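Local coordinates for sialidase B (PDB 4XJW), which hydrolyses alpha-(2->3)-, alpha-(2->6)- and alpha-(2->8)-glycosidic linkages of terminal sialic acids in oligosaccharides, glycoproteins and glycolipids, and acts as an intramolecular trans-sialidase, at residues 322-327 and 436-441; 440-445 and 486-491; 331-336 and 345-350. The protein carries 1 engineered substitution. All blocks are in the same frame, centred on the assembly; numbering follows the deposited sequence.

Interaction 1. Residues 322-327 and 436-441; sequences SGFKEI and FKLLPP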
# COMPACT_ATOMS: atom_id res chain seq x y z
N SER A 322 8.12 -27.82 1.32
CA SER A 322 7.88 -27.09 0.07
C SER A 322 6.44 -27.24 -0.39
O SER A 322 5.95 -26.43 -1.19
CB SER A 322 8.80 -27.62 -1.03
OG SER A 322 8.38 -28.90 -1.46
N GLY A 323 5.77 -28.28 0.09
CA GLY A 323 4.43 -28.59 -0.36
C GLY A 323 4.39 -29.52 -1.55
O GLY A 323 3.32 -29.87 -2.04
N PHE A 324 5.57 -29.92 -2.04
CA PHE A 324 5.65 -30.79 -3.22
C PHE A 324 6.46 -32.04 -2.94
O PHE A 324 7.42 -32.01 -2.18
CB PHE A 324 6.33 -30.07 -4.38
CG PHE A 324 5.63 -28.83 -4.84
CD1 PHE A 324 5.91 -27.61 -4.24
CD2 PHE A 324 4.71 -28.88 -5.87
CE1 PHE A 324 5.28 -26.46 -4.66
CE2 PHE A 324 4.07 -27.73 -6.30
CZ PHE A 324 4.36 -26.52 -5.69
N LYS A 325 6.06 -33.14 -3.58
CA LYS A 325 6.88 -34.35 -3.57
C LYS A 325 7.70 -34.42 -4.85
O LYS A 325 7.15 -34.33 -5.95
CB LYS A 325 6.00 -35.59 -3.44
CG LYS A 325 6.76 -36.83 -2.97
CD LYS A 325 5.82 -38.01 -2.78
CE LYS A 325 6.36 -39.01 -1.76
NZ LYS A 325 5.30 -39.98 -1.35
N GLU A 326 9.01 -34.54 -4.72
CA GLU A 326 9.86 -34.73 -5.88
C GLU A 326 9.95 -36.21 -6.21
O GLU A 326 10.28 -37.02 -5.35
CB GLU A 326 11.26 -34.15 -5.65
CG GLU A 326 12.23 -34.39 -6.80
CD GLU A 326 13.47 -33.52 -6.71
OE1 GLU A 326 13.59 -32.74 -5.74
OE2 GLU A 326 14.32 -33.62 -7.62
N ILE A 327 9.64 -36.55 -7.45
CA ILE A 327 9.76 -37.93 -7.93
C ILE A 327 10.46 -37.92 -9.28
O ILE A 327 9.86 -37.53 -10.29
CB ILE A 327 8.39 -38.61 -8.08
CG1 ILE A 327 7.64 -38.61 -6.75
CG2 ILE A 327 8.57 -40.03 -8.59
CD1 ILE A 327 6.14 -38.85 -6.88
N PHE A 436 -3.88 -18.66 -12.43
CA PHE A 436 -2.51 -18.78 -11.95
C PHE A 436 -2.01 -20.23 -11.94
O PHE A 436 -2.79 -21.17 -11.83
CB PHE A 436 -2.32 -18.09 -10.58
CG PHE A 436 -2.90 -18.83 -9.40
CD1 PHE A 436 -2.24 -19.91 -8.83
CD2 PHE A 436 -4.11 -18.42 -8.84
CE1 PHE A 436 -2.76 -20.58 -7.75
CE2 PHE A 436 -4.65 -19.09 -7.76
CZ PHE A 436 -3.97 -20.17 -7.21
N LYS A 437 -0.70 -20.38 -12.11
CA LYS A 437 -0.02 -21.67 -11.96
C LYS A 437 1.03 -21.56 -10.87
O LYS A 437 1.69 -20.53 -10.74
CB LYS A 437 0.63 -22.09 -13.27
CG LYS A 437 -0.36 -22.32 -14.39
CD LYS A 437 0.34 -22.74 -15.67
CE LYS A 437 -0.67 -22.98 -16.77
NZ LYS A 437 -0.31 -24.18 -17.58
N LEU A 438 1.19 -22.61 -10.08
CA LEU A 438 2.26 -22.62 -9.08
C LEU A 438 3.63 -22.81 -9.72
O LEU A 438 3.78 -23.61 -10.64
CB LEU A 438 2.03 -23.71 -8.04
CG LEU A 438 0.77 -23.53 -7.19
CD1 LEU A 438 0.59 -24.67 -6.16
CD2 LEU A 438 0.75 -22.18 -6.49
N LEU A 439 4.62 -22.06 -9.25
CA LEU A 439 6.00 -22.30 -9.65
C LEU A 439 6.51 -23.55 -8.94
O LEU A 439 6.04 -23.88 -7.85
CB LEU A 439 6.90 -21.10 -9.32
CG LEU A 439 6.73 -19.83 -10.17
CD1 LEU A 439 8.06 -19.11 -10.34
CD2 LEU A 439 6.12 -20.14 -11.52
N PRO A 440 7.47 -24.25 -9.56
CA PRO A 440 8.07 -25.39 -8.87
C PRO A 440 8.86 -24.94 -7.65
O PRO A 440 9.24 -23.77 -7.55
CB PRO A 440 9.03 -25.96 -9.92
CG PRO A 440 9.40 -24.79 -10.77
CD PRO A 440 8.15 -23.96 -10.84
N PRO A 441 9.12 -25.86 -6.71
CA PRO A 441 10.02 -25.54 -5.60
C PRO A 441 11.46 -25.46 -6.10
O PRO A 441 11.82 -26.20 -7.01
CB PRO A 441 9.85 -26.73 -4.65
CG PRO A 441 9.42 -27.85 -5.52
CD PRO A 441 8.59 -27.24 -6.62
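Phe-324 lays one face of its ring against the pyrrolidine of Pro-441. The proline CD atom stands 3.9 Å from the centroid of the phenyl ring, 21° off the normal and shifted toward the rim, which makes a CH-pi contact over the face. Closest to it is the near ortho carbon, Phe-324 CD1, 3.6 Å from Pro-441 CD. At the far end of the ring, Phe-324 CZ approaches Leu-438 CD1 at 4.2 Å and the backbone Leu-439 O at 3.8 Å, both obliquely.

Ser-322, whose OG lies at the edge of the ring, adds its CB, 3.9 Å from Pro-441 CB. Its hydroxyl sits between the backbone N and the carbonyl carbon (chi1 73°), where Ser-322 OG accepts from Phe-324 N at 3.0 Å. This ST turn leads into strand 324-327. Gly-323 suits the turn because, at its positive phi, a CB would press on the carbonyl oxygen of Ser-322.

The Phe-324 side chain also touches Leu-333 of strand 330-337, while Leu-438 rests on Ala-422, so the contact seats the inserted sheet against an outer blade edge. No hydrogen bond crosses between the segments. Proline fits here because it offers a compact, rigid hydrocarbon ring and no amide hydrogen to satisfy; its CD, bonded to the amide nitrogen, is probably somewhat electron-poor, which would strengthen its attraction to the pi cloud.

Interaction 2. Residues 440-445 and 486-491; sequences PPFLGE and QTWKKS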
# COMPACT_ATOMS: atom_id res chain seq x y z
N PRO A 440 7.47 -24.25 -9.56
CA PRO A 440 8.07 -25.39 -8.87
C PRO A 440 8.86 -24.94 -7.65
O PRO A 440 9.24 -23.77 -7.55
CB PRO A 440 9.03 -25.96 -9.92
CG PRO A 440 9.40 -24.79 -10.77
CD PRO A 440 8.15 -23.96 -10.84
N PRO A 441 9.12 -25.86 -6.71
CA PRO A 441 10.02 -25.54 -5.60
C PRO A 441 11.46 -25.46 -6.10
O PRO A 441 11.82 -26.20 -7.01
CB PRO A 441 9.85 -26.73 -4.65
CG PRO A 441 9.42 -27.85 -5.52
CD PRO A 441 8.59 -27.24 -6.62
N PHE A 442 12.26 -24.56 -5.53
CA PHE A 442 13.62 -24.35 -6.00
C PHE A 442 14.69 -24.79 -5.00
O PHE A 442 15.87 -24.89 -5.34
CB PHE A 442 13.84 -22.89 -6.39
CG PHE A 442 13.02 -22.46 -7.57
CD1 PHE A 442 13.49 -22.65 -8.86
CD2 PHE A 442 11.78 -21.87 -7.39
CE1 PHE A 442 12.73 -22.25 -9.96
CE2 PHE A 442 11.02 -21.46 -8.46
CZ PHE A 442 11.49 -21.66 -9.75
N LEU A 443 14.28 -25.06 -3.76
CA LEU A 443 15.23 -25.35 -2.69
C LEU A 443 15.01 -26.72 -2.04
O LEU A 443 15.35 -26.93 -0.88
CB LEU A 443 15.22 -24.23 -1.64
CG LEU A 443 15.66 -22.86 -2.15
CD1 LEU A 443 15.47 -21.79 -1.10
CD2 LEU A 443 17.10 -22.89 -2.61
N GLY A 444 14.44 -27.65 -2.80
CA GLY A 444 14.24 -29.00 -2.30
C GLY A 444 12.93 -29.24 -1.56
O GLY A 444 12.18 -28.30 -1.27
N GLU A 445 12.65 -30.51 -1.26
CA GLU A 445 11.41 -30.92 -0.61
C GLU A 445 11.18 -30.34 0.79
O GLU A 445 10.04 -30.24 1.25
CB GLU A 445 11.33 -32.45 -0.52
CG GLU A 445 10.70 -33.13 -1.73
CD GLU A 445 10.67 -34.65 -1.59
OE1 GLU A 445 9.91 -35.29 -2.34
OE2 GLU A 445 11.42 -35.19 -0.75
N GLN A 486 7.70 -20.56 -18.94
CA GLN A 486 7.28 -21.96 -19.02
C GLN A 486 8.10 -22.82 -18.06
O GLN A 486 7.57 -23.71 -17.40
CB GLN A 486 7.41 -22.49 -20.45
CG GLN A 486 6.35 -21.98 -21.40
CD GLN A 486 6.53 -22.53 -22.81
OE1 GLN A 486 5.98 -23.58 -23.15
NE2 GLN A 486 7.30 -21.82 -23.62
N THR A 487 9.40 -22.54 -18.00
CA THR A 487 10.28 -23.25 -17.07
C THR A 487 11.17 -22.26 -16.35
O THR A 487 11.48 -21.19 -16.87
CB THR A 487 11.15 -24.31 -17.79
OG1 THR A 487 12.03 -23.68 -18.73
CG2 THR A 487 10.27 -25.30 -18.52
N TRP A 488 11.58 -22.63 -15.14
CA TRP A 488 12.37 -21.75 -14.30
C TRP A 488 13.57 -22.48 -13.72
O TRP A 488 13.54 -23.70 -13.52
CB TRP A 488 11.51 -21.22 -13.16
CG TRP A 488 10.35 -20.40 -13.63
CD1 TRP A 488 9.13 -20.86 -14.02
CD2 TRP A 488 10.32 -18.98 -13.78
NE1 TRP A 488 8.33 -19.81 -14.38
CE2 TRP A 488 9.04 -18.64 -14.25
CE3 TRP A 488 11.25 -17.96 -13.55
CZ2 TRP A 488 8.66 -17.32 -14.51
CZ3 TRP A 488 10.88 -16.66 -13.80
CH2 TRP A 488 9.60 -16.34 -14.28
N LYS A 489 14.63 -21.73 -13.45
CA LYS A 489 15.74 -22.24 -12.65
C LYS A 489 16.11 -21.17 -11.64
O LYS A 489 15.71 -20.01 -11.77
CB LYS A 489 16.95 -22.58 -13.52
CG LYS A 489 17.68 -21.36 -14.06
CD LYS A 489 18.95 -21.77 -14.81
CE LYS A 489 19.68 -20.56 -15.36
NZ LYS A 489 20.97 -20.94 -16.03
N LYS A 490 16.89 -21.54 -10.63
CA LYS A 490 17.32 -20.58 -9.64
C LYS A 490 18.78 -20.21 -9.81
O LYS A 490 19.58 -20.99 -10.33
CB LYS A 490 17.09 -21.13 -8.22
CG LYS A 490 18.18 -22.07 -7.70
CD LYS A 490 18.02 -22.32 -6.20
CE LYS A 490 19.03 -23.35 -5.69
NZ LYS A 490 20.44 -22.85 -5.75
N SER A 491 19.11 -19.00 -9.40
CA SER A 491 20.49 -18.61 -9.20
C SER A 491 20.57 -18.02 -7.80
O SER A 491 19.97 -16.98 -7.51
CB SER A 491 20.93 -17.59 -10.25
OG SER A 491 22.29 -17.26 -10.08
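Phe-442 carries most of the apolar contact, pushing the tip of its ring against the base of Trp-488. Phe-442 CZ lies 3.4 Å from Trp-488 CB, which sits at the ring edge near its plane, a tight fit. It is this CB that makes the close contact; chi1 of Trp-488 (-62°) places CG beside the backbone N, anti to the carbonyl carbon. The indole touches Leu-479 and Ser-481 of strand 475-481. Phe-442 also reaches Leu-479, so its benzyl group packs into the surface of this blade.

A second apolar group forms around Lys-490, whose aliphatic chain slides past the phenyl side chain in the opposite direction. Phe-442 CD1 is 4.0 Å from Lys-490 CB. Farther out, Leu-443 crosses the lysine at about a right angle, with Leu-443 CD2 3.7 Å from Lys-490 CE. A long methylene chain serves well here, since it covers two hydrophobic neighbours at the surface and still delivers its charge elsewhere.

Polar contributions are slight, and no hydrogen bond joins the segments. Lys-490 CE passes 3.5 Å from Phe-442 O, where a weak electrostatic attraction is possible. The last torsion (chi4 68°) bends NZ out of the extended chain, and this nitrogen bonds to Ser-492 OG.

Trp-488 belongs to the third BNR repeat, the Asp box, where Thr-487 OG1 bonds to Asp-483 OD2 and Thr-487 O to Ser-481 OG. Such boxes form the turn between the third and fourth strands of sialidase propeller blades; here the loop linking one blade to the next packs against the end of that turn and the start of the outermost strand.

Interaction 3. Residues 331-336 and 345-350; sequences YYLKLK and YTVREN
Three torsions gather the side chains at the open end of this hairpin: chi1 sets CG of Tyr-332 beside its own backbone N, chi2 of Arg-348 (-75°) folds CD back, and chi2 of Glu-349 (79°) swings its carboxylate carbon inward. Arg-348 CD consequently lies over the centre of the phenol, 3.9 Å from the Tyr-332 ring centroid, as a CH-pi contact. Its guanidinium follows over the same face, Arg-348 CZ being 4.8 Å from that centroid in a cation-pi contact with the two planes 45° apart. At the edge of the ring, Tyr-332 OH donates a short 2.5 Å hydrogen bond to the syn side of Glu-349 OE2. Tyrosine fits this place because it supplies a pi face and a donor together.

Along the backbone the strands pair antiparallel. Val-347 N donates to Leu-333 O at 2.8 Å, while the return link runs through a water that accepts from Leu-333 N at 3.0 Å and donates to Val-347 O at 2.8 Å, where the strands spread. Lys-334 and Thr-346 follow as a non-hydrogen-bonded pair. Leu-335 and Tyr-345 form a hydrogen-bonded pair: Leu-335 N donates to Tyr-345 O at 2.9 Å, and Tyr-345 N donates back to Leu-335 O. On the apolar side, Leu-335 CD1 meets Val-347 CG2 at 3.6 Å.

Arg-348 has a salt bridge to Glu-356 through NH2, and its NE bonds weakly to Thr-346 OG1, which also pairs with Glu-356. These bonds restrain the rotation of the guanidinium while it covers the phenol. Its positive charge could make the phenol a somewhat stronger donor, consistent with the short bond to the Glu-349 carboxylate, though the Glu-356 salt bridge would offset part of that charge.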
# COMPACT_ATOMS: atom_id res chain seq x y z
N TYR A 331 7.91 -32.50 -9.78
CA TYR A 331 7.35 -32.04 -8.52
C TYR A 331 5.83 -32.11 -8.54
O TYR A 331 5.19 -31.59 -9.44
CB TYR A 331 7.81 -30.61 -8.23
CG TYR A 331 9.30 -30.47 -8.25
CD1 TYR A 331 10.06 -30.71 -7.11
CD2 TYR A 331 9.97 -30.11 -9.42
CE1 TYR A 331 11.44 -30.58 -7.13
CE2 TYR A 331 11.34 -29.98 -9.45
CZ TYR A 331 12.07 -30.22 -8.30
OH TYR A 331 13.44 -30.10 -8.33
N TYR A 332 5.27 -32.79 -7.54
CA TYR A 332 3.83 -32.96 -7.47
C TYR A 332 3.30 -32.37 -6.18
O TYR A 332 3.84 -32.62 -5.11
CB TYR A 332 3.47 -34.44 -7.55
CG TYR A 332 3.88 -35.07 -8.86
CD1 TYR A 332 3.21 -34.76 -10.03
CD2 TYR A 332 4.94 -35.96 -8.92
CE1 TYR A 332 3.58 -35.32 -11.24
CE2 TYR A 332 5.32 -36.53 -10.13
CZ TYR A 332 4.63 -36.20 -11.28
OH TYR A 332 4.99 -36.76 -12.49
N LEU A 333 2.24 -31.57 -6.31
CA LEU A 333 1.61 -30.92 -5.17
C LEU A 333 1.00 -31.96 -4.24
O LEU A 333 0.22 -32.81 -4.67
CB LEU A 333 0.53 -29.96 -5.67
CG LEU A 333 -0.18 -29.08 -4.65
CD1 LEU A 333 0.80 -28.06 -4.08
CD2 LEU A 333 -1.37 -28.38 -5.30
N LYS A 334 1.38 -31.90 -2.96
CA LYS A 334 0.87 -32.83 -1.96
C LYS A 334 -0.47 -32.36 -1.44
O LYS A 334 -0.71 -31.15 -1.32
CB LYS A 334 1.86 -32.98 -0.80
CG LYS A 334 3.20 -33.58 -1.20
CD LYS A 334 4.12 -33.76 -0.01
CE LYS A 334 4.57 -32.43 0.55
NZ LYS A 334 5.45 -32.59 1.73
N LEU A 335 -1.36 -33.30 -1.14
CA LEU A 335 -2.65 -32.98 -0.57
C LEU A 335 -2.96 -33.85 0.65
O LEU A 335 -2.58 -35.01 0.71
CB LEU A 335 -3.77 -33.15 -1.59
CG LEU A 335 -3.79 -32.25 -2.82
CD1 LEU A 335 -4.85 -32.69 -3.81
CD2 LEU A 335 -3.99 -30.80 -2.42
N LYS A 336 -3.68 -33.26 1.60
CA LYS A 336 -4.17 -33.98 2.77
C LYS A 336 -5.68 -34.04 2.68
O LYS A 336 -6.34 -33.02 2.45
CB LYS A 336 -3.74 -33.28 4.06
CG LYS A 336 -4.53 -33.71 5.29
CD LYS A 336 -3.96 -33.09 6.56
CE LYS A 336 -2.57 -33.62 6.83
NZ LYS A 336 -1.97 -33.04 8.06
N TYR A 345 -1.74 -37.92 -0.49
CA TYR A 345 -2.11 -37.71 -1.89
C TYR A 345 -1.17 -36.74 -2.61
O TYR A 345 -0.51 -35.90 -1.99
CB TYR A 345 -3.55 -37.21 -1.99
CG TYR A 345 -4.57 -38.15 -1.38
CD1 TYR A 345 -4.87 -38.08 -0.02
CD2 TYR A 345 -5.22 -39.10 -2.15
CE1 TYR A 345 -5.79 -38.94 0.55
CE2 TYR A 345 -6.14 -39.96 -1.60
CZ TYR A 345 -6.42 -39.88 -0.24
OH TYR A 345 -7.35 -40.74 0.31
N THR A 346 -1.11 -36.89 -3.94
CA THR A 346 -0.41 -35.94 -4.80
C THR A 346 -1.29 -35.61 -5.99
O THR A 346 -2.17 -36.39 -6.37
CB THR A 346 0.93 -36.49 -5.33
OG1 THR A 346 0.73 -37.79 -5.92
CG2 THR A 346 1.95 -36.59 -4.22
N VAL A 347 -1.06 -34.44 -6.57
CA VAL A 347 -1.72 -34.06 -7.81
C VAL A 347 -0.78 -34.42 -8.95
O VAL A 347 0.32 -33.87 -9.05
CB VAL A 347 -2.02 -32.55 -7.87
CG1 VAL A 347 -2.87 -32.24 -9.07
CG2 VAL A 347 -2.75 -32.09 -6.62
N ARG A 348 -1.19 -35.35 -9.80
CA ARG A 348 -0.34 -35.81 -10.90
C ARG A 348 -0.72 -35.17 -12.22
O ARG A 348 -1.48 -34.19 -12.26
CB ARG A 348 -0.42 -37.32 -11.03
CG ARG A 348 -0.14 -38.07 -9.75
CD ARG A 348 1.33 -38.07 -9.40
NE ARG A 348 1.60 -39.08 -8.37
CZ ARG A 348 2.70 -39.82 -8.32
NH1 ARG A 348 3.64 -39.67 -9.24
NH2 ARG A 348 2.85 -40.72 -7.36
N GLU A 349 -0.19 -35.73 -13.30
CA GLU A 349 -0.51 -35.26 -14.65
C GLU A 349 -2.01 -35.28 -14.90
O GLU A 349 -2.72 -36.15 -14.39
CB GLU A 349 0.21 -36.12 -15.70
CG GLU A 349 1.72 -35.87 -15.81
CD GLU A 349 2.52 -36.55 -14.71
OE1 GLU A 349 1.95 -37.38 -13.97
OE2 GLU A 349 3.73 -36.25 -14.59
N ASN A 350 -2.49 -34.30 -15.66
CA ASN A 350 -3.91 -34.14 -15.96
C ASN A 350 -4.79 -33.87 -14.74
O ASN A 350 -6.01 -33.99 -14.81
CB ASN A 350 -4.44 -35.34 -16.76
CG ASN A 350 -3.87 -35.42 -18.16
OD1 ASN A 350 -3.72 -34.40 -18.83
ND2 ASN A 350 -3.54 -36.63 -18.60
O HOH W 1 1.16 -31.21 -9.06

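How the interactions relate
Strands 324-327 and 330-337 are neighbours in the sheet inserted between two strands of a propeller blade, so interactions 1 and 3, with centres about 9 Å apart, share one frame; Lys-325 N lies 2.7 Å from Tyr-332 O. Interactions 1 and 2, centres about 8 Å apart, share Pro-440 and Pro-441, and Glu-326 N meets Glu-445 OE1 at 2.6 Å. Interactions 2 and 3 are about 17 Å apart by centres, yet Pro-441 CG touches Tyr-331 CD1 at 3.3 Å. The proline pair thus joins insert, blade edge and following blade. All three contacts lie away from the catalytic residues and from the inhibitor pocket.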